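Local structure of beta-galactosidase (Trichoderma reesei, 3OG2) at residues V35-V41 / S574-N578; T473-F477 / N578-I583. The protein probably hydrolyses terminal non-reducing beta-D-galactose residues from beta-D-galactosides, as a glycoside hydrolase of family 35. All coordinates share one frame; numbering follows the deposited sequence.

Interaction 1. Residues V35-V41 / S574-N578; sequences VHGERVV and SSLMN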
loop_
_atom_site.group_PDB
_atom_site.type_symbol
_atom_site.label_atom_id
_atom_site.label_comp_id
_atom_site.label_asym_id
_atom_site.label_seq_id
_atom_site.Cartn_x
_atom_site.Cartn_y
_atom_site.Cartn_z
ATOM N N VAL A 35 -3.727 19.205 -17.100
ATOM C CA VAL A 35 -4.753 19.435 -16.106
ATOM C C VAL A 35 -5.003 20.944 -16.079
ATOM O O VAL A 35 -4.056 21.719 -15.836
ATOM C CB VAL A 35 -4.329 18.850 -14.725
ATOM C CG1 VAL A 35 -5.408 19.245 -13.674
ATOM C CG2 VAL A 35 -4.113 17.353 -14.750
ATOM N N HIS A 36 -6.237 21.373 -16.353
ATOM C CA HIS A 36 -6.552 22.785 -16.486
ATOM C C HIS A 36 -5.581 23.442 -17.482
ATOM O O HIS A 36 -5.195 24.595 -17.317
ATOM C CB HIS A 36 -6.512 23.495 -15.138
ATOM C CG HIS A 36 -7.522 23.079 -14.115
ATOM N ND1 HIS A 36 -8.877 23.256 -14.324
ATOM C CD2 HIS A 36 -7.471 22.521 -12.881
ATOM C CE1 HIS A 36 -9.591 22.831 -13.279
ATOM N NE2 HIS A 36 -8.750 22.376 -12.380
ATOM N N GLY A 37 -5.213 22.718 -18.550
ATOM C CA GLY A 37 -4.422 23.345 -19.607
ATOM C C GLY A 37 -2.938 23.323 -19.308
ATOM O O GLY A 37 -2.177 23.816 -20.181
ATOM N N GLU A 38 -2.486 22.777 -18.200
ATOM C CA GLU A 38 -1.095 22.785 -17.807
ATOM C C GLU A 38 -0.520 21.392 -18.021
ATOM O O GLU A 38 -1.083 20.430 -17.469
ATOM C CB GLU A 38 -0.981 23.151 -16.301
ATOM C CG GLU A 38 0.470 23.163 -15.827
ATOM C CD GLU A 38 0.652 23.318 -14.333
ATOM O OE1 GLU A 38 -0.308 23.236 -13.540
ATOM O OE2 GLU A 38 1.822 23.576 -13.925
ATOM N N ARG A 39 0.577 21.280 -18.753
ATOM C CA ARG A 39 1.255 19.982 -18.819
ATOM C C ARG A 39 1.764 19.591 -17.441
ATOM O O ARG A 39 2.288 20.464 -16.712
ATOM C CB ARG A 39 2.483 20.040 -19.736
ATOM C CG ARG A 39 2.133 20.093 -21.227
ATOM C CD ARG A 39 3.444 19.834 -21.970
ATOM N NE ARG A 39 3.215 19.857 -23.424
ATOM C CZ ARG A 39 2.721 18.861 -24.144
ATOM N NH1 ARG A 39 2.352 17.699 -23.533
ATOM N NH2 ARG A 39 2.590 19.038 -25.456
ATOM N N VAL A 40 1.693 18.316 -17.107
ATOM C CA VAL A 40 2.152 17.863 -15.786
ATOM C C VAL A 40 2.771 16.487 -15.936
ATOM O O VAL A 40 2.363 15.700 -16.799
ATOM C CB VAL A 40 0.996 17.912 -14.788
ATOM C CG1 VAL A 40 -0.202 17.047 -15.244
ATOM C CG2 VAL A 40 1.423 17.478 -13.378
ATOM N N VAL A 41 3.759 16.181 -15.108
ATOM C CA VAL A 41 4.215 14.826 -14.891
ATOM C C VAL A 41 3.355 14.297 -13.755
ATOM O O VAL A 41 3.448 14.845 -12.624
ATOM C CB VAL A 41 5.707 14.744 -14.539
ATOM C CG1 VAL A 41 6.084 13.290 -14.168
ATOM C CG2 VAL A 41 6.568 15.259 -15.659
ATOM N N SER A 574 -0.309 27.227 -6.707
ATOM C CA SER A 574 -0.405 28.144 -7.855
ATOM C C SER A 574 -0.419 27.405 -9.190
ATOM O O SER A 574 -0.908 27.962 -10.184
ATOM C CB SER A 574 0.718 29.155 -7.849
ATOM O OG SER A 574 1.966 28.450 -7.966
ATOM N N SER A 575 0.097 26.199 -9.192
ATOM C CA SER A 575 0.229 25.393 -10.430
ATOM C C SER A 575 0.686 24.007 -9.984
ATOM O O SER A 575 1.116 23.854 -8.826
ATOM C CB SER A 575 1.208 26.023 -11.429
ATOM O OG SER A 575 2.483 26.200 -10.846
ATOM N N LEU A 576 0.649 22.999 -10.852
ATOM C CA LEU A 576 1.179 21.688 -10.489
ATOM C C LEU A 576 2.690 21.597 -10.688
ATOM O O LEU A 576 3.365 20.978 -9.843
ATOM C CB LEU A 576 0.548 20.579 -11.380
ATOM C CG LEU A 576 -0.935 20.322 -11.073
ATOM C CD1 LEU A 576 -1.604 19.516 -12.152
ATOM C CD2 LEU A 576 -0.999 19.636 -9.724
ATOM N N MET A 577 3.214 22.220 -11.757
ATOM C CA MET A 577 4.644 22.219 -12.023
ATOM C C MET A 577 5.202 23.583 -11.615
ATOM O O MET A 577 4.536 24.617 -11.814
ATOM C CB MET A 577 4.935 22.003 -13.506
ATOM C CG MET A 577 4.346 20.719 -14.067
ATOM S SD MET A 577 5.029 19.198 -13.401
ATOM C CE MET A 577 6.626 19.255 -14.267
ATOM N N ASN A 578 6.405 23.618 -11.057
ATOM C CA ASN A 578 6.969 24.920 -10.594
ATOM C C ASN A 578 6.011 25.713 -9.706
ATOM O O ASN A 578 5.861 26.947 -9.876
ATOM C CB ASN A 578 7.427 25.786 -11.764
ATOM C CG ASN A 578 8.496 25.024 -12.546
ATOM O OD1 ASN A 578 8.249 24.712 -13.711
ATOM N ND2 ASN A 578 9.639 24.730 -11.978
#
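The type I' turn V35-E38 connects strands 33-35 and 38-47 of a beta hairpin in the TIM-barrel domain; E38, which ends the turn, and V40 beyond it meet L576 and M577 of a loop in the domain 3 region. The turn is closed by paired backbone bonds between V35 and E38. E38 then reaches across with its chain extended; CG lies anti to the backbone N (chi1 180°). Its carboxylate grips two successive amides of the loop. L576 N donates to OE1 of E38 at 2.9 Å, nearly straight, on the syn lone pair. M577 N donates to OE2 of E38, also at 2.9 Å, but from above the carboxylate plane, 39° out of it. S575 OG donates to M577 O at 2.8 Å, a local bond within the loop.

Apolar contacts lie beside this grip. L576 CD1 sits 3.8 Å from V35 CB, the two side chains crossing at about a right angle. In the conformer described, V40 CG2 packs on L576 CB. Y110 of the barrel strand 110-116 also touches V35 and L576. The bend at chi2 (-65°) of M577 turns its sulfur to the strand: the N-H of V41 points almost straight at M577 SD, a weak hydrogen bond of 3.7 Å from N to S.

Interaction 2. Residues T473-F477 / N578-I583; sequences TWNEF and NPDSVI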
loop_
_atom_site.group_PDB
_atom_site.type_symbol
_atom_site.label_atom_id
_atom_site.label_comp_id
_atom_site.label_asym_id
_atom_site.label_seq_id
_atom_site.Cartn_x
_atom_site.Cartn_y
_atom_site.Cartn_z
ATOM N N THR A 473 15.510 20.961 -6.118
ATOM C CA THR A 473 14.431 21.902 -6.403
ATOM C C THR A 473 15.025 23.214 -6.844
ATOM O O THR A 473 16.259 23.444 -6.693
ATOM C CB THR A 473 13.514 22.106 -5.173
ATOM O OG1 THR A 473 12.277 22.685 -5.611
ATOM C CG2 THR A 473 14.130 23.053 -4.137
ATOM N N TRP A 474 14.175 24.085 -7.358
ATOM C CA TRP A 474 14.604 25.484 -7.539
ATOM C C TRP A 474 13.323 26.305 -7.510
ATOM O O TRP A 474 12.252 25.758 -7.800
ATOM C CB TRP A 474 15.385 25.712 -8.836
ATOM C CG TRP A 474 14.570 25.464 -10.066
ATOM C CD1 TRP A 474 14.487 24.275 -10.741
ATOM C CD2 TRP A 474 13.728 26.387 -10.759
ATOM N NE1 TRP A 474 13.638 24.400 -11.814
ATOM C CE2 TRP A 474 13.158 25.680 -11.848
ATOM C CE3 TRP A 474 13.404 27.736 -10.530
ATOM C CZ2 TRP A 474 12.285 26.314 -12.712
ATOM C CZ3 TRP A 474 12.521 28.373 -11.405
ATOM C CH2 TRP A 474 11.975 27.633 -12.490
ATOM N N ASN A 475 13.431 27.590 -7.156
ATOM C CA ASN A 475 12.285 28.462 -7.287
ATOM C C ASN A 475 12.781 29.895 -7.395
ATOM O O ASN A 475 13.856 30.257 -6.932
ATOM C CB ASN A 475 11.306 28.316 -6.081
ATOM C CG ASN A 475 9.896 28.614 -6.568
ATOM O OD1 ASN A 475 9.651 29.271 -7.638
ATOM N ND2 ASN A 475 8.904 28.093 -5.914
ATOM N N GLU A 476 11.963 30.704 -8.047
ATOM C CA GLU A 476 12.137 32.150 -8.172
ATOM C C GLU A 476 11.331 32.797 -7.050
ATOM O O GLU A 476 10.109 32.772 -7.095
ATOM C CB GLU A 476 11.665 32.592 -9.557
ATOM C CG GLU A 476 11.866 34.118 -9.665
ATOM C CD GLU A 476 11.695 34.690 -11.041
ATOM O OE1 GLU A 476 11.771 33.928 -12.027
ATOM O OE2 GLU A 476 11.514 35.919 -11.089
ATOM N N PHE A 477 11.954 33.385 -6.044
ATOM C CA PHE A 477 11.347 34.104 -4.950
ATOM C C PHE A 477 11.414 35.589 -5.275
ATOM O O PHE A 477 11.953 36.027 -6.291
ATOM C CB PHE A 477 12.070 33.794 -3.644
ATOM C CG PHE A 477 12.006 32.322 -3.301
ATOM C CD1 PHE A 477 10.806 31.756 -2.963
ATOM C CD2 PHE A 477 13.133 31.499 -3.326
ATOM C CE1 PHE A 477 10.730 30.405 -2.676
ATOM C CE2 PHE A 477 13.059 30.164 -2.994
ATOM C CZ PHE A 477 11.852 29.594 -2.627
ATOM N N ASN A 578 6.405 23.618 -11.057
ATOM C CA ASN A 578 6.969 24.920 -10.594
ATOM C C ASN A 578 6.011 25.713 -9.706
ATOM O O ASN A 578 5.861 26.947 -9.876
ATOM C CB ASN A 578 7.427 25.786 -11.764
ATOM C CG ASN A 578 8.496 25.024 -12.546
ATOM O OD1 ASN A 578 8.249 24.712 -13.711
ATOM N ND2 ASN A 578 9.639 24.730 -11.978
ATOM N N PRO A 579 5.391 25.098 -8.715
ATOM C CA PRO A 579 4.450 25.871 -7.887
ATOM C C PRO A 579 5.172 26.853 -6.981
ATOM O O PRO A 579 6.354 26.689 -6.596
ATOM C CB PRO A 579 3.854 24.797 -6.969
ATOM C CG PRO A 579 4.987 23.790 -6.833
ATOM C CD PRO A 579 5.523 23.721 -8.229
ATOM N N ASP A 580 4.473 27.891 -6.544
ATOM C CA ASP A 580 4.999 28.750 -5.484
ATOM C C ASP A 580 5.223 27.883 -4.256
ATOM O O ASP A 580 4.404 26.997 -3.934
ATOM C CB ASP A 580 3.978 29.841 -5.164
ATOM C CG ASP A 580 3.820 30.852 -6.274
ATOM O OD1 ASP A 580 4.577 30.827 -7.251
ATOM O OD2 ASP A 580 2.887 31.685 -6.128
ATOM N N SER A 581 6.323 28.101 -3.573
ATOM C CA SER A 581 6.714 27.197 -2.494
ATOM C C SER A 581 7.565 27.928 -1.432
ATOM O O SER A 581 7.898 29.097 -1.645
ATOM C CB SER A 581 7.531 26.036 -3.073
ATOM O OG SER A 581 8.817 26.508 -3.488
ATOM N N VAL A 582 7.894 27.231 -0.363
ATOM C CA VAL A 582 8.987 27.656 0.511
ATOM C C VAL A 582 9.846 26.412 0.674
ATOM O O VAL A 582 9.342 25.271 0.650
ATOM C CB VAL A 582 8.529 28.176 1.878
ATOM C CG1 VAL A 582 7.542 29.336 1.739
ATOM C CG2 VAL A 582 7.914 27.056 2.697
ATOM N N ILE A 583 11.137 26.598 0.775
ATOM C CA ILE A 583 12.067 25.493 0.897
ATOM C C ILE A 583 12.490 25.394 2.361
ATOM O O ILE A 583 12.849 26.419 2.938
ATOM C CB ILE A 583 13.297 25.669 -0.006
ATOM C CG1 ILE A 583 12.894 25.728 -1.494
ATOM C CG2 ILE A 583 14.318 24.575 0.243
ATOM C CD1 ILE A 583 13.975 26.201 -2.431
HETATM O O HOH W 1 10.521 25.095 -5.165
HETATM O O HOH W 2 10.020 26.129 -9.467
#
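N475 points its amide from strand 470-476 into the bend of N578-I583, where its ND2 meets P579 and S581. CG stands roughly anti to the backbone N (chi1 -150°), which carries the amide toward the loop, where ND2 makes two hydrogen bonds. S581 OG lies in the amide plane, 2.9 Å from N475 ND2. P579 O accepts from N475 ND2 at 3.0 Å, tilted 29° from that plane and less straight. With an alanine here, P579 O and S581 OG would probably lose the donor they share, and a gap would be likely to open inside the bend.

W474 and N578 cross obliquely, with ring and amide planes 44° apart. N578 ND2 comes to 3.2 Å from W474 CZ2. Water 2 joins N578 ND2 to W474 O. The indole NE1 bonds to V371 O, which also takes a weak bond from N578 ND2. Water 1 donates to T473 OG1 and is hydrogen-bonded to S581 OG.

Near I583, the last residue of 578-583, T473 and I583 meet tip to tip, CG2 of T473 to CD1 of I583 at 3.6 Å. F477 crosses I583 at about a right angle. S581 O lies in the plane of the F477 ring, at its edge, 3.3 Å from CE1. This is a junction between two beta domains: outermost strand 470-476 of the domain 2 region is bridged by side chains and water to the loop leading into strand 583-585 of domain 3.

How the interactions relate
Interactions 1 and 2 use adjoining parts of one loop, which runs between strands 558-559 and 583-585. Their centres are 14 Å apart. N578 belongs to both: it ends 574-578 and starts 578-583. The loop folds back on itself here, and S574 OG is 2.9 Å from D580 N, a probable hydrogen bond between the two parts. Thus one domain 3 loop meets the barrel domain at 35-41 and the domain 2 strand at 473-477. N578 also pairs through its backbone with K370, at the end of barrel helix 357-370. Both contacts lie away from the galactose-binding residues. Both join parts of the fold: the loop to the barrel domain in interaction 1, and to domain 2 in interaction 2.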